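Local coordinates for hypothetical protein, similar to alpha-acetolactate decarboxylase (Staphylococcus aureus subsp. aureus, PDB 1XV2) that probably catalyses the decarboxylation of alpha-acetolactate to acetoin at a zinc site, at residues Glu165-Val170 / Glu206-His211; Tyr9-Leu14 / Glu23-Ile28; Lys86-Gln91 / Lys103-Ser108; Val49-Gly54 / Ala77-Phe82. All coordinates share one frame; numbering follows the deposited sequence.

Contact 1: Glu165-Val170 / Glu206-His211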
# COMPACT_ATOMS: atom_id res chain seq x y z
N GLU A 165 10.23 -4.28 1.23
CA GLU A 165 10.82 -3.00 1.59
C GLU A 165 10.01 -1.74 1.31
O GLU A 165 9.72 -0.97 2.22
CB GLU A 165 12.20 -2.85 0.92
CG GLU A 165 13.09 -1.81 1.58
CD GLU A 165 14.43 -1.63 0.88
OE1 GLU A 165 15.05 -2.65 0.51
OE2 GLU A 165 14.86 -0.47 0.71
N LEU A 166 9.65 -1.51 0.05
CA LEU A 166 8.90 -0.31 -0.33
C LEU A 166 7.61 -0.12 0.48
O LEU A 166 7.10 0.99 0.58
CB LEU A 166 8.56 -0.34 -1.82
CG LEU A 166 7.80 0.86 -2.38
CD1 LEU A 166 8.62 2.13 -2.18
CD2 LEU A 166 7.51 0.65 -3.86
N PHE A 167 7.09 -1.20 1.05
CA PHE A 167 5.87 -1.11 1.82
C PHE A 167 6.09 -1.00 3.32
O PHE A 167 5.14 -1.09 4.11
CB PHE A 167 4.96 -2.29 1.48
CG PHE A 167 4.27 -2.14 0.15
CD1 PHE A 167 3.02 -1.55 0.07
CD2 PHE A 167 4.89 -2.57 -1.02
CE1 PHE A 167 2.39 -1.37 -1.16
CE2 PHE A 167 4.26 -2.40 -2.25
CZ PHE A 167 3.01 -1.80 -2.32
N HIS A 168 7.33 -0.81 3.73
CA HIS A 168 7.63 -0.66 5.15
C HIS A 168 6.87 0.57 5.65
O HIS A 168 6.99 1.65 5.09
CB HIS A 168 9.14 -0.50 5.37
CG HIS A 168 9.92 -1.76 5.13
ND1 HIS A 168 11.30 -1.81 5.25
CD2 HIS A 168 9.53 -3.01 4.81
CE1 HIS A 168 11.71 -3.04 5.02
NE2 HIS A 168 10.65 -3.79 4.75
N GLY A 169 6.09 0.40 6.71
CA GLY A 169 5.30 1.50 7.24
C GLY A 169 3.84 1.15 7.08
O GLY A 169 3.07 1.19 8.04
N VAL A 170 3.45 0.80 5.86
CA VAL A 170 2.08 0.38 5.57
C VAL A 170 1.95 -0.95 6.30
O VAL A 170 0.94 -1.24 6.96
CB VAL A 170 1.86 0.17 4.06
CG1 VAL A 170 0.45 -0.36 3.79
CG2 VAL A 170 2.07 1.48 3.33
N GLU A 206 -0.32 -11.83 -5.01
CA GLU A 206 -0.30 -11.10 -6.26
C GLU A 206 -1.03 -9.77 -6.05
O GLU A 206 -0.76 -8.78 -6.74
CB GLU A 206 -1.01 -11.91 -7.35
CG GLU A 206 -0.90 -11.34 -8.76
CD GLU A 206 -1.69 -12.16 -9.77
OE1 GLU A 206 -1.68 -13.40 -9.67
OE2 GLU A 206 -2.31 -11.56 -10.67
N THR A 207 -1.94 -9.76 -5.08
CA THR A 207 -2.72 -8.57 -4.77
C THR A 207 -2.74 -8.24 -3.28
O THR A 207 -2.91 -9.12 -2.44
CB THR A 207 -4.17 -8.71 -5.24
OG1 THR A 207 -4.19 -8.94 -6.66
CG2 THR A 207 -4.96 -7.44 -4.93
N PHE A 208 -2.57 -6.96 -2.98
CA PHE A 208 -2.58 -6.43 -1.62
C PHE A 208 -3.79 -5.51 -1.54
O PHE A 208 -3.84 -4.49 -2.22
CB PHE A 208 -1.29 -5.64 -1.37
CG PHE A 208 -1.25 -4.94 -0.04
CD1 PHE A 208 -1.20 -5.67 1.14
CD2 PHE A 208 -1.25 -3.55 0.03
CE1 PHE A 208 -1.14 -5.02 2.38
CE2 PHE A 208 -1.19 -2.90 1.26
CZ PHE A 208 -1.13 -3.63 2.43
N GLN A 209 -4.75 -5.87 -0.70
CA GLN A 209 -5.97 -5.06 -0.55
C GLN A 209 -5.96 -4.28 0.76
O GLN A 209 -6.14 -4.84 1.84
CB GLN A 209 -7.20 -5.97 -0.61
CG GLN A 209 -8.53 -5.24 -0.62
CD GLN A 209 -9.69 -6.18 -0.80
OE1 GLN A 209 -9.67 -7.04 -1.67
NE2 GLN A 209 -10.73 -6.02 0.02
N GLN A 210 -5.76 -2.97 0.65
CA GLN A 210 -5.71 -2.09 1.82
C GLN A 210 -7.04 -1.39 2.07
O GLN A 210 -7.55 -0.68 1.20
CB GLN A 210 -4.62 -1.03 1.64
CG GLN A 210 -4.52 -0.02 2.77
CD GLN A 210 -4.05 -0.64 4.07
OE1 GLN A 210 -2.89 -1.02 4.20
NE2 GLN A 210 -4.95 -0.74 5.05
N HIS A 211 -7.60 -1.59 3.26
CA HIS A 211 -8.88 -0.99 3.62
C HIS A 211 -8.69 0.09 4.67
O HIS A 211 -7.90 -0.06 5.60
CB HIS A 211 -9.83 -2.08 4.14
CG HIS A 211 -11.19 -1.57 4.50
ND1 HIS A 211 -11.62 -1.46 5.81
CD2 HIS A 211 -12.22 -1.15 3.73
CE1 HIS A 211 -12.85 -0.99 5.83
NE2 HIS A 211 -13.24 -0.79 4.58

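Contact 2: Tyr9-Leu14 / Glu23-Ile28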
# COMPACT_ATOMS: atom_id res chain seq x y z
N TYR A 9 -5.27 -9.16 2.74
CA TYR A 9 -6.15 -8.08 3.17
C TYR A 9 -5.63 -7.39 4.42
O TYR A 9 -5.26 -8.04 5.40
CB TYR A 9 -7.55 -8.64 3.47
CG TYR A 9 -8.55 -7.58 3.89
CD1 TYR A 9 -9.24 -6.83 2.94
CD2 TYR A 9 -8.82 -7.35 5.25
CE1 TYR A 9 -10.19 -5.87 3.33
CE2 TYR A 9 -9.76 -6.40 5.64
CZ TYR A 9 -10.44 -5.67 4.68
OH TYR A 9 -11.39 -4.75 5.07
N GLN A 10 -5.60 -6.07 4.39
CA GLN A 10 -5.14 -5.32 5.55
C GLN A 10 -6.11 -4.19 5.89
O GLN A 10 -6.53 -3.43 5.02
CB GLN A 10 -3.73 -4.76 5.30
CG GLN A 10 -3.13 -4.08 6.52
CD GLN A 10 -1.62 -3.87 6.41
OE1 GLN A 10 -0.83 -4.77 6.69
NE2 GLN A 10 -1.22 -2.67 6.00
N HIS A 11 -6.47 -4.11 7.16
CA HIS A 11 -7.36 -3.06 7.64
C HIS A 11 -6.50 -2.12 8.45
O HIS A 11 -5.93 -2.51 9.47
CB HIS A 11 -8.47 -3.63 8.52
CG HIS A 11 -9.33 -2.58 9.15
ND1 HIS A 11 -10.28 -1.87 8.45
CD2 HIS A 11 -9.32 -2.06 10.40
CE1 HIS A 11 -10.82 -0.97 9.24
NE2 HIS A 11 -10.26 -1.06 10.43
N GLY A 12 -6.39 -0.87 8.00
CA GLY A 12 -5.56 0.09 8.70
C GLY A 12 -4.12 -0.22 8.37
O GLY A 12 -3.85 -1.14 7.58
N THR A 13 -3.19 0.52 8.96
CA THR A 13 -1.77 0.30 8.69
C THR A 13 -0.94 0.32 9.97
O THR A 13 -1.39 0.81 11.01
CB THR A 13 -1.22 1.38 7.73
OG1 THR A 13 -1.34 2.67 8.34
CG2 THR A 13 -2.00 1.38 6.43
N LEU A 14 0.28 -0.20 9.89
CA LEU A 14 1.16 -0.23 11.05
C LEU A 14 1.65 1.16 11.42
O LEU A 14 1.72 1.51 12.60
CB LEU A 14 2.35 -1.15 10.78
CG LEU A 14 3.38 -1.25 11.91
CD1 LEU A 14 2.70 -1.73 13.18
CD2 LEU A 14 4.50 -2.19 11.50
N GLU A 23 -8.09 3.50 18.05
CA GLU A 23 -9.52 3.22 18.08
C GLU A 23 -9.88 1.99 17.24
O GLU A 23 -9.35 1.80 16.15
CB GLU A 23 -10.31 4.43 17.57
CG GLU A 23 -10.53 5.52 18.60
CD GLU A 23 -11.38 6.67 18.08
OE1 GLU A 23 -12.39 6.40 17.38
OE2 GLU A 23 -11.05 7.84 18.37
N GLY A 24 -10.77 1.16 17.76
CA GLY A 24 -11.19 -0.02 17.02
C GLY A 24 -12.05 0.48 15.87
O GLY A 24 -13.02 1.20 16.10
N THR A 25 -11.71 0.11 14.64
CA THR A 25 -12.46 0.59 13.49
C THR A 25 -13.06 -0.51 12.62
O THR A 25 -13.78 -0.23 11.66
CB THR A 25 -11.58 1.48 12.61
OG1 THR A 25 -10.40 0.75 12.24
CG2 THR A 25 -11.18 2.73 13.37
N ALA A 26 -12.75 -1.76 12.96
CA ALA A 26 -13.28 -2.90 12.23
C ALA A 26 -13.58 -4.00 13.24
O ALA A 26 -12.97 -4.08 14.31
CB ALA A 26 -12.28 -3.39 11.19
N THR A 27 -14.53 -4.86 12.89
CA THR A 27 -14.95 -5.95 13.76
C THR A 27 -14.21 -7.25 13.44
O THR A 27 -13.81 -7.48 12.30
CB THR A 27 -16.48 -6.15 13.61
OG1 THR A 27 -17.15 -5.62 14.76
CG2 THR A 27 -16.82 -7.61 13.43
N ILE A 28 -14.02 -8.09 14.45
CA ILE A 28 -13.35 -9.38 14.25
C ILE A 28 -14.10 -10.16 13.17
O ILE A 28 -13.49 -10.71 12.25
CB ILE A 28 -13.33 -10.23 15.54
CG1 ILE A 28 -12.28 -9.68 16.51
CG2 ILE A 28 -13.04 -11.69 15.20
CD1 ILE A 28 -10.85 -9.83 16.01

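Contact 3: Lys86-Gln91 / Lys103-Ser108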
# COMPACT_ATOMS: atom_id res chain seq x y z
N LYS A 86 3.62 -23.52 -1.23
CA LYS A 86 4.84 -24.27 -0.98
C LYS A 86 4.89 -24.75 0.47
O LYS A 86 4.51 -24.01 1.38
CB LYS A 86 6.08 -23.41 -1.29
CG LYS A 86 7.39 -24.16 -1.08
CD LYS A 86 8.60 -23.33 -1.49
CE LYS A 86 8.71 -23.20 -3.01
NZ LYS A 86 9.91 -22.41 -3.41
N THR A 87 5.34 -25.98 0.66
CA THR A 87 5.45 -26.57 1.98
C THR A 87 6.81 -27.23 2.11
O THR A 87 7.35 -27.74 1.13
CB THR A 87 4.36 -27.65 2.19
OG1 THR A 87 3.07 -27.07 1.96
CG2 THR A 87 4.41 -28.20 3.60
N PHE A 88 7.37 -27.22 3.32
CA PHE A 88 8.68 -27.83 3.57
C PHE A 88 9.02 -27.85 5.06
O PHE A 88 8.65 -26.94 5.81
CB PHE A 88 9.77 -27.07 2.80
CG PHE A 88 9.95 -25.64 3.22
CD1 PHE A 88 10.77 -25.32 4.29
CD2 PHE A 88 9.29 -24.62 2.55
CE1 PHE A 88 10.95 -23.99 4.69
CE2 PHE A 88 9.46 -23.29 2.93
CZ PHE A 88 10.29 -22.98 4.00
N PRO A 89 9.73 -28.89 5.52
CA PRO A 89 10.10 -29.01 6.93
C PRO A 89 11.39 -28.31 7.33
O PRO A 89 12.19 -27.91 6.48
CB PRO A 89 10.19 -30.52 7.12
CG PRO A 89 10.76 -30.97 5.82
CD PRO A 89 9.98 -30.16 4.80
N LEU A 90 11.57 -28.15 8.64
CA LEU A 90 12.76 -27.52 9.21
C LEU A 90 12.95 -28.09 10.60
O LEU A 90 11.98 -28.36 11.31
CB LEU A 90 12.60 -26.00 9.29
CG LEU A 90 12.60 -25.22 7.97
CD1 LEU A 90 12.49 -23.72 8.27
CD2 LEU A 90 13.88 -25.50 7.20
N GLN A 91 14.21 -28.27 11.00
CA GLN A 91 14.51 -28.82 12.32
C GLN A 91 15.74 -28.17 12.94
O GLN A 91 16.66 -27.77 12.24
CB GLN A 91 14.75 -30.32 12.22
CG GLN A 91 13.60 -31.13 11.64
CD GLN A 91 13.95 -32.59 11.50
OE1 GLN A 91 14.91 -32.95 10.81
NE2 GLN A 91 13.18 -33.46 12.15
N LYS A 103 13.05 -16.87 3.22
CA LYS A 103 13.49 -15.89 2.24
C LYS A 103 13.97 -16.59 0.97
O LYS A 103 13.90 -16.03 -0.13
CB LYS A 103 14.63 -15.04 2.82
CG LYS A 103 14.20 -14.12 3.95
CD LYS A 103 13.51 -12.87 3.43
CE LYS A 103 14.50 -12.00 2.66
NZ LYS A 103 13.91 -10.70 2.22
N ASN A 104 14.44 -17.82 1.12
CA ASN A 104 14.92 -18.61 -0.01
C ASN A 104 13.78 -19.27 -0.78
O ASN A 104 13.82 -19.36 -2.01
CB ASN A 104 15.88 -19.71 0.47
CG ASN A 104 17.21 -19.16 0.95
OD1 ASN A 104 17.98 -19.86 1.61
ND2 ASN A 104 17.49 -17.90 0.61
N GLU A 105 12.77 -19.73 -0.05
CA GLU A 105 11.64 -20.42 -0.66
C GLU A 105 10.51 -19.54 -1.19
O GLU A 105 9.75 -19.96 -2.06
CB GLU A 105 11.07 -21.45 0.32
CG GLU A 105 12.09 -22.50 0.74
CD GLU A 105 12.77 -23.16 -0.46
OE1 GLU A 105 12.06 -23.71 -1.32
OE2 GLU A 105 14.02 -23.13 -0.53
N MSE A 106 10.38 -18.32 -0.67
CA MSE A 106 9.33 -17.42 -1.15
C MSE A 106 9.58 -17.07 -2.61
O MSE A 106 10.72 -17.15 -3.08
CB MSE A 106 9.28 -16.14 -0.31
CG MSE A 106 10.54 -15.30 -0.36
SE MSE A 106 10.32 -13.58 0.50
CE MSE A 106 10.00 -14.19 2.30
N LEU A 107 8.53 -16.68 -3.32
CA LEU A 107 8.64 -16.32 -4.73
C LEU A 107 9.51 -15.09 -4.95
O LEU A 107 10.29 -15.03 -5.90
CB LEU A 107 7.25 -16.07 -5.33
CG LEU A 107 7.25 -15.45 -6.73
CD1 LEU A 107 7.98 -16.36 -7.71
CD2 LEU A 107 5.81 -15.23 -7.19
N SER A 108 9.37 -14.10 -4.07
CA SER A 108 10.13 -12.87 -4.19
C SER A 108 10.02 -12.01 -2.94
O SER A 108 8.95 -11.89 -2.35
CB SER A 108 9.65 -12.07 -5.39
OG SER A 108 10.30 -10.82 -5.46

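Contact 4: Val49-Gly54 / Ala77-Phe82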
# COMPACT_ATOMS: atom_id res chain seq x y z
N VAL A 49 -3.84 -10.48 18.59
CA VAL A 49 -4.84 -11.29 17.93
C VAL A 49 -4.17 -12.25 16.95
O VAL A 49 -3.29 -11.85 16.19
CB VAL A 49 -5.85 -10.43 17.13
CG1 VAL A 49 -6.85 -11.32 16.41
CG2 VAL A 49 -6.57 -9.48 18.08
N ILE A 50 -4.56 -13.52 17.00
CA ILE A 50 -4.01 -14.51 16.09
C ILE A 50 -5.18 -15.17 15.36
O ILE A 50 -6.03 -15.79 15.99
CB ILE A 50 -3.21 -15.63 16.81
CG1 ILE A 50 -2.11 -15.04 17.69
CG2 ILE A 50 -2.60 -16.57 15.79
CD1 ILE A 50 -2.60 -14.55 19.04
N PHE A 51 -5.22 -15.01 14.04
CA PHE A 51 -6.27 -15.64 13.25
C PHE A 51 -5.71 -17.00 12.83
O PHE A 51 -4.76 -17.07 12.06
CB PHE A 51 -6.60 -14.80 12.01
CG PHE A 51 -7.27 -13.49 12.32
CD1 PHE A 51 -8.49 -13.46 12.98
CD2 PHE A 51 -6.68 -12.29 11.94
CE1 PHE A 51 -9.13 -12.25 13.26
CE2 PHE A 51 -7.31 -11.07 12.21
CZ PHE A 51 -8.54 -11.05 12.87
N LEU A 52 -6.31 -18.06 13.36
CA LEU A 52 -5.84 -19.41 13.07
C LEU A 52 -6.99 -20.36 12.76
O LEU A 52 -7.87 -20.57 13.59
CB LEU A 52 -5.03 -19.93 14.26
CG LEU A 52 -4.27 -21.25 14.06
CD1 LEU A 52 -3.25 -21.08 12.94
CD2 LEU A 52 -3.59 -21.63 15.36
N ASP A 53 -6.95 -20.95 11.57
CA ASP A 53 -7.98 -21.88 11.14
C ASP A 53 -9.38 -21.27 11.25
O ASP A 53 -10.31 -21.90 11.76
CB ASP A 53 -7.93 -23.16 11.98
CG ASP A 53 -6.63 -23.94 11.80
OD1 ASP A 53 -6.26 -24.24 10.65
OD2 ASP A 53 -5.99 -24.26 12.82
N GLY A 54 -9.53 -20.04 10.77
CA GLY A 54 -10.82 -19.38 10.80
C GLY A 54 -11.29 -18.93 12.18
O GLY A 54 -12.36 -18.33 12.30
N ALA A 77 -5.28 -4.80 11.35
CA ALA A 77 -5.31 -6.24 11.14
C ALA A 77 -4.87 -6.65 9.74
O ALA A 77 -5.08 -5.91 8.78
CB ALA A 77 -6.72 -6.76 11.40
N SER A 78 -4.26 -7.83 9.64
CA SER A 78 -3.82 -8.38 8.37
C SER A 78 -4.36 -9.81 8.32
O SER A 78 -4.17 -10.57 9.28
CB SER A 78 -2.29 -8.41 8.30
OG SER A 78 -1.75 -7.10 8.41
N ILE A 79 -5.02 -10.17 7.23
CA ILE A 79 -5.59 -11.51 7.13
C ILE A 79 -5.63 -12.04 5.70
O ILE A 79 -5.56 -11.28 4.74
CB ILE A 79 -7.02 -11.53 7.72
CG1 ILE A 79 -7.40 -12.95 8.14
CG2 ILE A 79 -8.01 -11.01 6.68
CD1 ILE A 79 -8.69 -13.03 8.93
N THR A 80 -5.74 -13.36 5.56
CA THR A 80 -5.79 -13.96 4.24
C THR A 80 -6.44 -15.34 4.25
O THR A 80 -6.52 -15.98 5.30
CB THR A 80 -4.37 -14.13 3.66
OG1 THR A 80 -4.45 -14.58 2.30
CG2 THR A 80 -3.58 -15.15 4.47
N ASN A 81 -6.92 -15.76 3.09
CA ASN A 81 -7.51 -17.08 2.93
C ASN A 81 -6.27 -17.88 2.56
O ASN A 81 -5.91 -17.98 1.39
CB ASN A 81 -8.50 -17.11 1.77
CG ASN A 81 -9.77 -16.34 2.07
OD1 ASN A 81 -10.44 -16.59 3.07
ND2 ASN A 81 -10.11 -15.40 1.19
N PHE A 82 -5.61 -18.43 3.58
CA PHE A 82 -4.38 -19.18 3.38
C PHE A 82 -4.46 -20.37 2.45
O PHE A 82 -5.15 -21.35 2.73
CB PHE A 82 -3.81 -19.62 4.73
CG PHE A 82 -2.36 -20.02 4.66
CD1 PHE A 82 -1.40 -19.10 4.27
CD2 PHE A 82 -1.96 -21.32 4.97
CE1 PHE A 82 -0.05 -19.46 4.18
CE2 PHE A 82 -0.62 -21.69 4.89
CZ PHE A 82 0.33 -20.76 4.50

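Contact 1: Glu165-Val170 / Glu206-His211
The side-chain amide of Gln210, whose OE1 lies 3.4 Å from Val170 CG1, is gripped at both ends. Its NE2 donates to His211 O at 3.1 Å and also to Gly12 O. The bond to His211 O keeps to the plane of the Gln210 amide, but NE2 stands 45° out of the plane of the His211 carbonyl. OE1 in turn accepts from Gln10 NE2, a group that also serves Val170 O, so Gln10, from strand 7-11, bridges Val170 O and Gln210 OE1. Both ends of the buried Gln210 amide are engaged, which probably fixes its orientation. A bend at chi2 (67°) in the Gln210 chain turns OE1 toward Val170 CG1.

Below this polar layer the contact is apolar. Val170 CG1, which stands anti to the backbone N, is the branch that does the touching, and it also rests 3.9 Å from Phe208 CZ. The Phe208 ring meets a second neighbour in Phe167, Phe208 CD2 lying 4.4 Å from Phe167 CE1. These two rings are tilted at 64°, with centroids 5.8 Å apart. Phe112 joins them, stacked on Phe208 and edge-to-face with Phe167. The 3-10 turn 165-167 thereby packs its aromatic ring against the strand.

Thr207, Phe208, Gln210 and His211 continue in an antiparallel ladder with a strand of the second subunit. The arrangement is that of a loop packed over the strand that ends the mixed sheet within the chain, a sheet that runs on across the dimer interface.

Contact 2: Tyr9-Leu14 / Glu23-Ile28
His11 NE2 and Thr25 OG1 lie 2.6 Å apart in a short, fairly straight hydrogen bond (159°), in which either atom could be the donor. The hydroxyl comes to the edge of the imidazole, near its plane, while Ala26 CB covers one face. That methyl sits almost over the middle of the His11 ring, 3.3 Å from its centroid, in a close CH-pi contact. Since chi1 of His11 (174°) swings CG away from the backbone N, the ring extends across to meet both residues, and its other nitrogen, ND1, is hydrogen-bonded to His211 ND1. The imidazole is thus fixed by bonds at two edges and by a methyl on a face.

The packing is tight where the His11 ring meets Thr25 OG1 and Ala26 CB. It loosens beyond Thr25, at the partly exposed Gly24 and Glu23, which do not touch segment 9-14; Glu23 bonds Thr218 and Asn216 instead. On the buried side Ala26 also packs against Leu31 and Val74. Thr25 and Ala26 both face Val74 in the short antiparallel pair of strands 26-27 and 73-74, which makes this a classic beta bulge.

Contact 3: Lys86-Gln91 / Lys103-Ser108
Lys86 NZ meets Glu105 twice, at the backbone and at the carboxylate. The shorter bond, 2.8 Å from NZ to Glu105 O, lies in the carbonyl plane on a lone pair. The longer one, 3.3 Å from NZ to Glu105 OE1, is a salt bridge that comes from above the carboxylate plane, 44° out of it. The lysine crosses the glutamate at about a right angle, its chain bent at chi3 (-72°), and CD passes 3.6 Å from Glu105 CB on the way. In Glu105, CG lies anti to the carbonyl carbon and beside the backbone N, which places it over one face of Phe88, 3.9 Å from the ring centroid, as a CH-pi contact; the bend at chi2 then folds the carboxylate back toward the amine. CG is 3.5 Å from Phe88 CE2, and the carboxylate and ring planes stand 70° apart.

Strand 86-94 runs directly into helix 95-105, and the helix turns back so that its last residue, Glu105, reaches the first residue of the strand, Lys86. This is a beta-alpha unit in which the end of the helix packs back on the start of the strand. A positive amine beside a carbonyl at the C-terminal end of a helix would probably be favoured by the helix dipole as well as by the carboxylate.

Further out, backbone bonds to Ile202 and Val200 fix Lys86 and Phe88 in the antiparallel sheet. Leu90, further along the strand, packs on Val98 and Gln101 of the helix. Past Glu105 the chain is positioned by Leu107 N bonding Asn204 OD1 and by the selenomethionine Met106 packing on Phe162 and Phe175.

Contact 4: Val49-Gly54 / Ala77-Phe82
Strands 49-52 and 77-80 run in the same direction, at 6° to one another and with axes 8.6 Å apart, because strand 37-42 lies between them in the mixed sheet and is antiparallel to both. They therefore meet over that intervening strand through side chains on one face of the sheet. Phe51 is the residue that spans the gap. Its CG lies anti to the carbonyl carbon (chi1 -69°), which carries the ring across toward Ile79. The tip of Ile79, CD1, rests over one ring face, 3.8 Å from the centroid and 18° off the normal, in a CH-pi contact, and is 3.7 Å from Phe51 CD2. The isoleucine chain is extended, so CD1 is its leading atom, and the two side chains cross at about a right angle. Val49 CG1, from the same strand as Phe51, lies over the opposite face of the ring.

At the ring's edge stand Ala77 CB, 4.4 Å from Phe51 CE2, and Ser78 O, 4.0 Å from Phe51 CD2. Helix 28-32 covers this side of the sheet: Ile28 and Leu32 pack on Phe51, and Leu31 on Ala77 and Ile79. Ser78 points to the other face, where its OG bonds Gln10 OE1. The Val49 carbonyl accepts from ND1 of the zinc ligand His178.

The chemistry is that of a largely apolar patch between sheet and helix, with phenylalanine sandwiched between aliphatic groups, whereas the backbone of the same strand probably helps orient a zinc-binding histidine.

Overall arrangement
Contacts 1, 2 and 4 share one mixed sheet, in which strand 7-11 lies between strands 77-80 and 207-211. Contact 2 touches both neighbours: His211 N is 2.8 Å from Gln10 O, and His11 N is 2.8 Å from Ala77 O. Contact 3 lies on the other side of the chain's centre from contact 2, with nearest atoms about 15 Å apart, and follows contact 4 closely in sequence. The Ser78 side chain of contact 4 is about 9 Å from the zinc ion bound by His176, His178 and His189, and the His11 side chain of contact 2 about 14 Å. Contacts 1 and 3 both reach the second subunit.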